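NanU sialic acid binding protein (Bacteroides fragilis, PDB 4L7T) probably binds sialic acid with high affinity at the outer membrane, as a SusD-family protein likely to work with NanO. Local coordinates at residues A[60-64]-A[485-489]; A[431-436]-A[448-452]. All blocks are in the same frame, centred on the assembly; numbering follows the deposited sequence.

In the fold
Both contacts join loops of the helix-rich SusD fold; their centres lie about 24 Å apart, with nearest atoms about 7 Å from each other. Along the chain, 60-64 comes first, then both segments of contact 2, then 485-489. Contact 1 therefore brings the N-terminal part of the chain, in the loop after helix 51-58, against its C-terminal part at the exit of helix 479-485, whereas contact 2 closes a local excursion after helix 427-430 and shapes the entrance to helix 452-463. Contact 1 is the more deeply set, about 16 Å from the centre of the chain against about 25 Å. Helix 452-463 serves both: Glu454 pairs with Arg485, and Asp451 caps the helix through the N of Glu454.

Contact 1. Residues A[60-64]-A[485-489]; sequences PRADI and RTSAV. With NA (sodium ion), chain F.
Asp63 and Arg485 run side by side and point the same way where the loop 60-64 passes the end of helix 479-485, whose exit is shaped by an ST turn at Thr486. Asp63 CB sits 3.3 Å from Arg485 O, and its OD2 lies 4.0 Å from Arg485 CD, alongside the arginine's aliphatic chain. Carboxylate and guanidinium planes are turned 40° apart. The polar ends find partners elsewhere: Asp63 OD2 makes a salt bridge with Arg470, Arg485 NH1 another with Glu454, and Arg61 NE a hydrogen bond to Asn84. The Thr486 methyl CG2 packs 3.7 Å from Ala62 CA. The threonine OG1 lies between its backbone N and carbonyl carbon (chi1 80°), from where it accepts the N-H of Ala488 at 3.1 Å, and its hydroxyl donates to Val482 O. Arg61 reaches past this turn, and its guanidinium meets Ala488 CB obliquely. No direct hydrogen bond crosses between the segments, but a water does the bridging, donating to Ala62 O and accepting from Ser487 N. Thr486 O, together with Thr483 O and three waters, binds a sodium ion; one of those waters also donates to Ala488 O, and the Thr486 O to sodium distance is 2.4 Å.

Contact 2. Residues A[431-436]-A[448-452]; sequences AYPNDK and GDEDP
Asp449 OD2 is gripped by the backbone N of Asp435, at 2.9 Å, and by Arg414 of helix 407-418 in a salt bridge. The N-H of Asp435 comes from above the carboxylate plane, 60° out of it, while the other oxygen, OD1, pairs with Lys458. A return bond runs from Asp449 N to Asp435 O, also 2.9 Å, so backbone and side chain of one aspartate both hold the same residue opposite. The Asp435 carboxylate is held by Arg334, Arg462 and Tyr440; among these basic groups both aspartates are probably ionised although OD2 of Asp435 and OD1 of Asp449 are just 4.5 Å apart. Asp449 belongs to a type I beta turn, Gly448 to Asp451, that leads into helix 452-463, with Asp451 as its N-cap. Across from this turn, the cis peptide before Pro433 accompanies a proline whose CB lies over the centre of the Tyr432 ring. With CG anti to the backbone N (chi1 177°), that ring crosses Asp449 at a slant: CD1 is 3.6 Å from Asp449 CG, the ring plane is turned 50° from the carboxylate, and OH approaches Pro452 CG at 3.5 Å. A water links Tyr432 OH to Asp449 O, donating to the latter at 2.7 Å.

Contact 1. Residues A[60-64]-A[485-489]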
loop_
_atom_site.group_PDB
_atom_site.type_symbol
_atom_site.label_atom_id
_atom_site.label_comp_id
_atom_site.label_asym_id
_atom_site.label_seq_id
_atom_site.Cartn_x
_atom_site.Cartn_y
_atom_site.Cartn_z
ATOM N N PRO A 60 -6.980 -5.886 -2.835
ATOM C CA PRO A 60 -7.753 -6.864 -3.680
ATOM C C PRO A 60 -9.247 -7.146 -3.328
ATOM O O PRO A 60 -9.883 -7.861 -4.097
ATOM C CB PRO A 60 -6.994 -8.186 -3.518
ATOM C CG PRO A 60 -5.685 -7.833 -2.775
ATOM C CD PRO A 60 -5.787 -6.495 -2.190
ATOM N N ARG A 61 -9.738 -6.565 -2.243
ATOM C CA ARG A 61 -11.237 -6.607 -1.966
ATOM C C ARG A 61 -11.997 -5.685 -2.917
ATOM O O ARG A 61 -13.245 -5.734 -2.954
ATOM C CB ARG A 61 -11.593 -6.353 -0.506
ATOM C CG ARG A 61 -11.147 -7.543 0.330
ATOM C CD ARG A 61 -11.621 -7.351 1.753
ATOM N NE ARG A 61 -13.104 -7.308 1.911
ATOM C CZ ARG A 61 -13.723 -6.947 3.021
ATOM N NH1 ARG A 61 -13.062 -6.635 4.151
ATOM N NH2 ARG A 61 -15.050 -6.938 2.961
ATOM N N ALA A 62 -11.271 -4.847 -3.671
ATOM C CA ALA A 62 -11.954 -3.810 -4.498
ATOM C C ALA A 62 -12.137 -4.369 -5.930
ATOM O O ALA A 62 -12.498 -5.578 -6.044
ATOM C CB ALA A 62 -11.167 -2.462 -4.476
ATOM N N ASP A 63 -12.048 -3.528 -6.959
ATOM C CA ASP A 63 -12.556 -3.883 -8.288
ATOM C C ASP A 63 -11.499 -4.299 -9.328
ATOM O O ASP A 63 -11.841 -4.637 -10.489
ATOM C CB ASP A 63 -13.456 -2.741 -8.836
ATOM C CG ASP A 63 -12.792 -1.370 -8.759
ATOM O OD1 ASP A 63 -11.797 -1.153 -7.974
ATOM O OD2 ASP A 63 -13.287 -0.440 -9.444
ATOM N N ILE A 64 -10.239 -4.363 -8.924
ATOM C CA ILE A 64 -9.186 -4.543 -9.923
ATOM C C ILE A 64 -9.096 -6.016 -10.368
ATOM O O ILE A 64 -8.734 -6.267 -11.553
ATOM C CB ILE A 64 -7.812 -4.123 -9.301
ATOM C CG1 ILE A 64 -7.821 -2.610 -9.072
ATOM C CG2 ILE A 64 -6.578 -4.587 -10.267
ATOM C CD1 ILE A 64 -6.762 -2.173 -8.103
ATOM N N ARG A 485 -18.882 -0.062 -6.374
ATOM C CA ARG A 485 -17.846 -0.586 -7.247
ATOM C C ARG A 485 -17.312 -1.948 -6.841
ATOM O O ARG A 485 -16.470 -2.531 -7.559
ATOM C CB ARG A 485 -16.717 0.444 -7.444
ATOM C CG ARG A 485 -17.176 1.606 -8.360
ATOM C CD ARG A 485 -16.001 2.424 -8.844
ATOM N NE ARG A 485 -16.362 3.412 -9.866
ATOM C CZ ARG A 485 -16.355 4.738 -9.682
ATOM N NH1 ARG A 485 -16.075 5.248 -8.488
ATOM N NH2 ARG A 485 -16.586 5.528 -10.726
ATOM N N THR A 486 -17.725 -2.478 -5.705
ATOM C CA THR A 486 -17.183 -3.789 -5.275
ATOM C C THR A 486 -18.312 -4.746 -4.958
ATOM O O THR A 486 -19.479 -4.301 -4.805
ATOM C CB THR A 486 -16.281 -3.650 -4.027
ATOM O OG1 THR A 486 -17.065 -3.546 -2.844
ATOM C CG2 THR A 486 -15.333 -2.413 -4.109
ATOM N N SER A 487 -17.975 -6.011 -4.711
ATOM C CA SER A 487 -19.006 -6.937 -4.218
ATOM C C SER A 487 -19.234 -7.003 -2.721
ATOM O O SER A 487 -19.997 -7.850 -2.221
ATOM C CB SER A 487 -18.639 -8.334 -4.714
ATOM O OG SER A 487 -17.298 -8.639 -4.356
ATOM N N ALA A 488 -18.555 -6.127 -1.960
ATOM C CA ALA A 488 -18.676 -6.059 -0.509
ATOM C C ALA A 488 -20.024 -5.499 -0.157
ATOM O O ALA A 488 -20.534 -4.642 -0.885
ATOM C CB ALA A 488 -17.572 -5.149 0.115
ATOM N N VAL A 489 -20.567 -5.950 0.974
ATOM C CA VAL A 489 -21.838 -5.337 1.447
ATOM C C VAL A 489 -21.593 -4.485 2.687
ATOM O O VAL A 489 -20.611 -4.658 3.394
ATOM C CB VAL A 489 -22.882 -6.463 1.705
ATOM C CG1 VAL A 489 -23.178 -7.228 0.386
ATOM C CG2 VAL A 489 -22.415 -7.401 2.780
HETATM NA NA NA F . -21.872 -3.946 -5.097
HETATM O O HOH W 1 -15.042 -6.607 -5.480
HETATM O O HOH W 2 -22.206 -4.752 -3.177
HETATM O O HOH W 3 -21.240 -3.609 -7.266
HETATM O O HOH W 4 -22.326 -6.155 -5.947
#

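Contact 2. Residues A[431-436]-A[448-452]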
loop_
_atom_site.group_PDB
_atom_site.type_symbol
_atom_site.label_atom_id
_atom_site.label_comp_id
_atom_site.label_asym_id
_atom_site.label_seq_id
_atom_site.Cartn_x
_atom_site.Cartn_y
_atom_site.Cartn_z
ATOM N N ALA A 431 -6.286 17.640 -18.948
ATOM C CA ALA A 431 -6.088 18.312 -17.683
ATOM C C ALA A 431 -7.371 18.422 -16.886
ATOM O O ALA A 431 -8.470 18.624 -17.471
ATOM C CB ALA A 431 -5.440 19.740 -17.957
ATOM N N TYR A 432 -7.303 18.346 -15.544
ATOM C CA TYR A 432 -8.461 18.555 -14.702
ATOM C C TYR A 432 -8.959 20.010 -14.854
ATOM O O TYR A 432 -8.106 20.931 -14.847
ATOM C CB TYR A 432 -8.097 18.263 -13.242
ATOM C CG TYR A 432 -9.209 18.505 -12.250
ATOM C CD1 TYR A 432 -10.200 17.501 -12.015
ATOM C CD2 TYR A 432 -9.361 19.755 -11.628
ATOM C CE1 TYR A 432 -11.238 17.709 -11.147
ATOM C CE2 TYR A 432 -10.381 19.964 -10.662
ATOM C CZ TYR A 432 -11.371 18.930 -10.487
ATOM O OH TYR A 432 -12.379 19.094 -9.565
ATOM N N PRO A 433 -10.295 20.220 -15.021
ATOM C CA PRO A 433 -11.406 19.260 -14.923
ATOM C C PRO A 433 -12.046 18.860 -16.255
ATOM O O PRO A 433 -13.275 18.628 -16.293
ATOM C CB PRO A 433 -12.435 20.020 -14.123
ATOM C CG PRO A 433 -12.312 21.490 -14.802
ATOM C CD PRO A 433 -10.786 21.622 -15.112
ATOM N N ASN A 434 -11.217 18.695 -17.270
ATOM C CA ASN A 434 -11.639 18.410 -18.646
ATOM C C ASN A 434 -11.623 16.935 -19.045
ATOM O O ASN A 434 -11.971 16.595 -20.202
ATOM C CB ASN A 434 -10.736 19.144 -19.628
ATOM C CG ASN A 434 -10.579 20.654 -19.314
ATOM O OD1 ASN A 434 -9.496 21.251 -19.580
ATOM N ND2 ASN A 434 -11.569 21.223 -18.683
ATOM N N ASP A 435 -11.161 16.033 -18.158
ATOM C CA ASP A 435 -11.063 14.625 -18.547
ATOM C C ASP A 435 -12.418 13.957 -18.244
ATOM O O ASP A 435 -12.744 13.551 -17.098
ATOM C CB ASP A 435 -9.857 13.962 -17.840
ATOM C CG ASP A 435 -9.782 12.461 -18.024
ATOM O OD1 ASP A 435 -10.509 11.862 -18.897
ATOM O OD2 ASP A 435 -8.974 11.842 -17.262
ATOM N N LYS A 436 -13.265 13.978 -19.291
ATOM C CA LYS A 436 -14.653 13.567 -19.161
ATOM C C LYS A 436 -15.189 13.094 -20.529
ATOM O O LYS A 436 -14.452 13.049 -21.533
ATOM C CB LYS A 436 -15.482 14.628 -18.469
ATOM C CG LYS A 436 -15.500 15.987 -19.181
ATOM C CD LYS A 436 -16.080 17.050 -18.254
ATOM C CE LYS A 436 -16.121 18.384 -18.989
ATOM N NZ LYS A 436 -17.132 19.321 -18.375
ATOM N N GLY A 448 -16.109 10.694 -14.949
ATOM C CA GLY A 448 -15.473 11.915 -15.417
ATOM C C GLY A 448 -15.118 12.919 -14.315
ATOM O O GLY A 448 -15.522 12.816 -13.132
ATOM N N ASP A 449 -14.343 13.934 -14.742
ATOM C CA ASP A 449 -13.902 14.987 -13.832
ATOM C C ASP A 449 -14.990 15.906 -13.270
ATOM O O ASP A 449 -14.679 16.717 -12.372
ATOM C CB ASP A 449 -12.823 15.909 -14.491
ATOM C CG ASP A 449 -11.439 15.273 -14.626
ATOM O OD1 ASP A 449 -11.169 14.149 -14.143
ATOM O OD2 ASP A 449 -10.588 15.906 -15.298
ATOM N N GLU A 450 -16.275 15.777 -13.693
ATOM C CA GLU A 450 -17.292 16.670 -13.198
ATOM C C GLU A 450 -17.516 16.571 -11.748
ATOM O O GLU A 450 -18.143 17.447 -11.165
ATOM C CB GLU A 450 -18.685 16.439 -13.812
ATOM C CG GLU A 450 -18.754 15.800 -15.161
ATOM C CD GLU A 450 -18.385 14.322 -15.167
ATOM O OE1 GLU A 450 -19.099 13.409 -14.617
ATOM O OE2 GLU A 450 -17.404 14.087 -15.819
ATOM N N ASP A 451 -17.014 15.518 -11.077
ATOM C CA ASP A 451 -17.166 15.484 -9.656
ATOM C C ASP A 451 -15.738 15.397 -9.064
ATOM O O ASP A 451 -15.001 14.522 -9.492
ATOM C CB ASP A 451 -17.950 14.259 -9.172
ATOM C CG ASP A 451 -18.058 14.239 -7.677
ATOM O OD1 ASP A 451 -18.800 15.028 -7.046
ATOM O OD2 ASP A 451 -17.302 13.435 -7.008
ATOM N N PRO A 452 -15.359 16.328 -8.170
ATOM C CA PRO A 452 -13.945 16.374 -7.658
ATOM C C PRO A 452 -13.516 15.062 -6.985
ATOM O O PRO A 452 -12.425 14.548 -7.305
ATOM C CB PRO A 452 -13.963 17.526 -6.661
ATOM C CG PRO A 452 -14.968 18.487 -7.247
ATOM C CD PRO A 452 -16.064 17.599 -7.897
HETATM O O HOH W 5 -15.022 18.867 -10.847
#